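Local coordinates for protein tryptophan--tRNA ligase (Campylobacter jejuni subsp. jejuni, PDB 3TZL) that probably catalyses the ATP-dependent attachment of tryptophan to tRNA(Trp), as a homodimeric class I aminoacyl-tRNA synthetase, at residues G23-K26 / Q27-A31; A66-S69 / L70-P74. All coordinates share one frame; numbering follows the deposited sequence.

In the fold
Contact 1 (23-31) lies along helix 18-30, the crossover between the parallel strands 5-10 and 36-41, while contact 2 (66-74) closes helix 53-70 and leads on to strand 78-81. Their centres are about 11 Å apart and they touch directly: Ile25 CD1 packs on Phe67 CE1 at 3.5 Å, and Val29 CG2 meets Leu70 O, also at 3.5 Å. The nucleotide sits at the start of contact 1, where Gly23 belongs to the ADP pocket. Contact 2 lies farther from the nucleotide; the Phe67 side chain is about 9 Å from the bound ADP and about 10 Å from the bound tryptophan, and it packs on Pro12, a predicted ATP-binding residue.

Contact 1 of 2, residues G23-K26 / Q27-A31; sequences GAIK and QMVDA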
loop_
_atom_site.group_PDB
_atom_site.type_symbol
_atom_site.label_atom_id
_atom_site.label_comp_id
_atom_site.label_asym_id
_atom_site.label_seq_id
_atom_site.Cartn_x
_atom_site.Cartn_y
_atom_site.Cartn_z
ATOM N N GLY B 23 -24.833 -17.674 14.324
ATOM C CA GLY B 23 -24.647 -17.909 12.903
ATOM C C GLY B 23 -23.198 -18.041 12.449
ATOM O O GLY B 23 -22.924 -18.721 11.461
ATOM N N ALA B 24 -22.262 -17.406 13.150
ATOM C CA ALA B 24 -20.865 -17.454 12.713
ATOM C C ALA B 24 -19.858 -17.530 13.854
ATOM O O ALA B 24 -18.931 -18.340 13.824
ATOM C CB ALA B 24 -20.547 -16.262 11.823
ATOM N N ILE B 25 -20.036 -16.678 14.856
ATOM C CA ILE B 25 -19.009 -16.508 15.878
ATOM C C ILE B 25 -18.813 -17.733 16.764
ATOM O O ILE B 25 -17.672 -18.121 17.012
ATOM C CB ILE B 25 -19.264 -15.267 16.731
ATOM C CG1 ILE B 25 -19.156 -14.024 15.855
ATOM C CG2 ILE B 25 -18.282 -15.220 17.915
ATOM C CD1 ILE B 25 -19.475 -12.753 16.576
ATOM N N LYS B 26 -19.891 -18.350 17.202
ATOM C CA LYS B 26 -19.792 -19.522 18.035
ATOM C C LYS B 26 -19.045 -20.632 17.335
ATOM O O LYS B 26 -18.246 -21.297 17.922
ATOM C CB LYS B 26 -21.165 -20.013 18.444
ATOM C CG LYS B 26 -21.135 -20.778 19.710
ATOM C CD LYS B 26 -22.428 -21.485 20.024
ATOM C CE LYS B 26 -22.418 -21.943 21.450
ATOM N NZ LYS B 26 -21.398 -22.966 21.681
ATOM N N GLN B 27 -19.334 -20.802 16.064
ATOM C CA GLN B 27 -18.699 -21.823 15.244
ATOM C C GLN B 27 -17.200 -21.566 15.186
ATOM O O GLN B 27 -16.381 -22.486 15.271
ATOM C CB GLN B 27 -19.290 -21.810 13.826
ATOM C CG GLN B 27 -20.739 -22.334 13.718
ATOM C CD GLN B 27 -21.802 -21.290 14.078
ATOM O OE1 GLN B 27 -21.492 -20.149 14.439
ATOM N NE2 GLN B 27 -23.066 -21.686 13.977
HETATM N N MSE B 28 -16.857 -20.293 15.052
HETATM C CA MSE B 28 -15.474 -19.885 14.945
HETATM C C MSE B 28 -14.760 -20.120 16.267
HETATM O O MSE B 28 -13.656 -20.641 16.296
HETATM C CB MSE B 28 -15.404 -18.414 14.542
HETATM C CG MSE B 28 -14.011 -17.886 14.417
HETATM SE SE MSE B 28 -14.042 -16.036 13.915
HETATM C CE MSE B 28 -15.743 -16.051 12.920
ATOM N N VAL B 29 -15.404 -19.737 17.362
ATOM C CA VAL B 29 -14.864 -19.966 18.696
ATOM C C VAL B 29 -14.661 -21.461 18.962
ATOM O O VAL B 29 -13.635 -21.876 19.500
ATOM C CB VAL B 29 -15.792 -19.360 19.782
ATOM C CG1 VAL B 29 -15.456 -19.915 21.182
ATOM C CG2 VAL B 29 -15.718 -17.840 19.752
ATOM N N ASP B 30 -15.635 -22.270 18.571
ATOM C CA ASP B 30 -15.554 -23.706 18.808
ATOM C C ASP B 30 -14.518 -24.399 17.907
ATOM O O ASP B 30 -14.080 -25.506 18.201
ATOM C CB ASP B 30 -16.934 -24.372 18.658
ATOM C CG ASP B 30 -17.923 -23.952 19.753
ATOM O OD1 ASP B 30 -17.482 -23.486 20.828
ATOM O OD2 ASP B 30 -19.148 -24.099 19.536
ATOM N N ALA B 31 -14.124 -23.756 16.814
ATOM C CA ALA B 31 -13.152 -24.375 15.911
ATOM C C ALA B 31 -11.720 -24.299 16.454
ATOM O O ALA B 31 -10.831 -24.987 15.966
ATOM C CB ALA B 31 -13.239 -23.754 14.513
#
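Lys26 and Asp30, one helical turn apart, reach for each other across the outer surface of the helix. The lysine runs extended from CB, its CG anti to the backbone N (chi1 -155°), and bends only at the last torsion, which brings NZ to 3.3 Å from Asp30 OD2. This is a salt bridge with a weak hydrogen bond in it; Asp30 OD1 is farther from NZ, at 4.0 Å, so the carboxylate is approached mainly through one oxygen. Beneath the pair, Asp30 N donates to Lys26 O at 2.9 Å.

On another side of the helix, Ile25 and Val29 meet obliquely through their CG2 methyls, 4.1 Å apart. Val29 CG2 also rests 3.4 Å from Ile25 O, the same oxygen that accepts a nearly straight bond from Val29 N (2.8 Å, 167° at the hydrogen). These pairs belong to the crossover helix of a beta-alpha-beta unit of the Rossmann-type catalytic domain. Met28, present as selenomethionine, packs from this helix onto Met37 and Met39 of strand 36-41, while its N bonds to Ala24 O at 3.1 Å. Gln27 folds back along the helix, bent at chi2 (82°), which lays its amide beside the Gly23-Ala24 peptide; NE2 donates to Phe22 O. At the same end Gly23 touches the bound ADP.

Contact 2 of 2, residues A66-S69 / L70-P74; sequences AFLS and LGIDP
Phe67 O is gripped by three backbone N-H groups as helix 53-70 comes to its end. Ile72 N makes a nearly straight bond, 3.0 Å long with 165° at the hydrogen; Leu70 N and Gly71 N add weak bonds to the same oxygen. Gly71 N has a better partner in Leu68 O at 3.2 Å, although it stands well above that carbonyl's plane rather than on a lone pair. Leu70 N keeps the ordinary helical bond to Ala66 O at 3.0 Å. Leu68 O takes a further bond from Lys283 NZ, of helix 278-289.

Ile72 turns its side chain back over the last turn of the helix. With CG1 beside its own backbone N (chi1 -74°), it runs alongside Phe67, both pointing the same way, and CD1 comes to 3.5 Å from Phe67 CB. That methyl lies obliquely to the ring, nearest CG at 4.2 Å. Leu68 covers the neighbouring side with CD2, which sits 3.6 Å from Ile72 O and 3.7 Å from Pro74 CG, the proline ring crossing it at a slant. Beyond them, Leu68 and Pro74 both pack on Ile297 of helix 291-320. Ser69 OG is bonded back to Ala65 O within the helix.

Gly71 leaves helical geometry with a positive phi of 138°, a backbone shape that glycine, having no side chain, adopts without crowding the preceding carbonyl oxygen. Paired bonds from Ile72 N to Phe67 O and from Gly71 N to Leu68 O, with glycine at the positive phi and an apolar contact between Phe67 and Ile72 across the turn, are the marks of a Schellman motif at a helix C-terminus.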
loop_
_atom_site.group_PDB
_atom_site.type_symbol
_atom_site.label_atom_id
_atom_site.label_comp_id
_atom_site.label_asym_id
_atom_site.label_seq_id
_atom_site.Cartn_x
_atom_site.Cartn_y
_atom_site.Cartn_z
ATOM N N ALA B 66 -15.149 -7.451 21.798
ATOM C CA ALA B 66 -16.279 -8.346 21.553
ATOM C C ALA B 66 -15.838 -9.779 21.240
ATOM O O ALA B 66 -16.403 -10.745 21.759
ATOM C CB ALA B 66 -17.147 -7.811 20.429
ATOM N N PHE B 67 -14.834 -9.939 20.384
ATOM C CA PHE B 67 -14.484 -11.301 19.990
ATOM C C PHE B 67 -13.780 -12.042 21.123
ATOM O O PHE B 67 -14.003 -13.233 21.350
ATOM C CB PHE B 67 -13.699 -11.322 18.676
ATOM C CG PHE B 67 -14.542 -10.977 17.465
ATOM C CD1 PHE B 67 -15.444 -11.888 16.949
ATOM C CD2 PHE B 67 -14.423 -9.747 16.846
ATOM C CE1 PHE B 67 -16.224 -11.570 15.834
ATOM C CE2 PHE B 67 -15.200 -9.413 15.749
ATOM C CZ PHE B 67 -16.100 -10.330 15.238
ATOM N N LEU B 68 -12.935 -11.328 21.852
ATOM C CA LEU B 68 -12.324 -11.899 23.037
ATOM C C LEU B 68 -13.400 -12.303 24.037
ATOM O O LEU B 68 -13.381 -13.423 24.561
ATOM C CB LEU B 68 -11.344 -10.904 23.652
ATOM C CG LEU B 68 -10.087 -10.731 22.809
ATOM C CD1 LEU B 68 -9.248 -9.600 23.350
ATOM C CD2 LEU B 68 -9.292 -12.017 22.796
ATOM N N SER B 69 -14.356 -11.405 24.278
ATOM C CA SER B 69 -15.434 -11.677 25.237
ATOM C C SER B 69 -16.279 -12.899 24.900
ATOM O O SER B 69 -16.749 -13.598 25.793
ATOM C CB SER B 69 -16.350 -10.468 25.363
ATOM O OG SER B 69 -15.615 -9.424 25.937
ATOM N N LEU B 70 -16.472 -13.147 23.608
ATOM C CA LEU B 70 -17.340 -14.224 23.157
ATOM C C LEU B 70 -16.585 -15.549 22.966
ATOM O O LEU B 70 -17.197 -16.572 22.680
ATOM C CB LEU B 70 -18.082 -13.805 21.889
ATOM C CG LEU B 70 -19.095 -12.677 22.123
ATOM C CD1 LEU B 70 -19.393 -11.928 20.825
ATOM C CD2 LEU B 70 -20.383 -13.258 22.683
ATOM N N GLY B 71 -15.263 -15.539 23.124
ATOM C CA GLY B 71 -14.540 -16.801 23.202
ATOM C C GLY B 71 -13.215 -16.951 22.473
ATOM O O GLY B 71 -12.559 -17.993 22.568
ATOM N N ILE B 72 -12.804 -15.937 21.731
ATOM C CA ILE B 72 -11.520 -16.070 21.067
ATOM C C ILE B 72 -10.424 -16.221 22.105
ATOM O O ILE B 72 -10.304 -15.419 23.035
ATOM C CB ILE B 72 -11.223 -14.915 20.124
ATOM C CG1 ILE B 72 -12.088 -15.053 18.875
ATOM C CG2 ILE B 72 -9.754 -14.923 19.751
ATOM C CD1 ILE B 72 -11.709 -14.060 17.776
ATOM N N ASP B 73 -9.649 -17.281 21.956
ATOM C CA ASP B 73 -8.667 -17.637 22.959
ATOM C C ASP B 73 -7.272 -17.290 22.444
ATOM O O ASP B 73 -6.733 -18.006 21.604
ATOM C CB ASP B 73 -8.777 -19.132 23.253
ATOM C CG ASP B 73 -7.957 -19.560 24.451
ATOM O OD1 ASP B 73 -6.915 -18.925 24.733
ATOM O OD2 ASP B 73 -8.355 -20.548 25.103
ATOM N N PRO B 74 -6.682 -16.203 22.972
ATOM C CA PRO B 74 -5.384 -15.656 22.550
ATOM C C PRO B 74 -4.242 -16.652 22.704
ATOM O O PRO B 74 -3.221 -16.531 22.023
ATOM C CB PRO B 74 -5.163 -14.481 23.509
ATOM C CG PRO B 74 -6.492 -14.155 24.052
ATOM C CD PRO B 74 -7.260 -15.443 24.092
#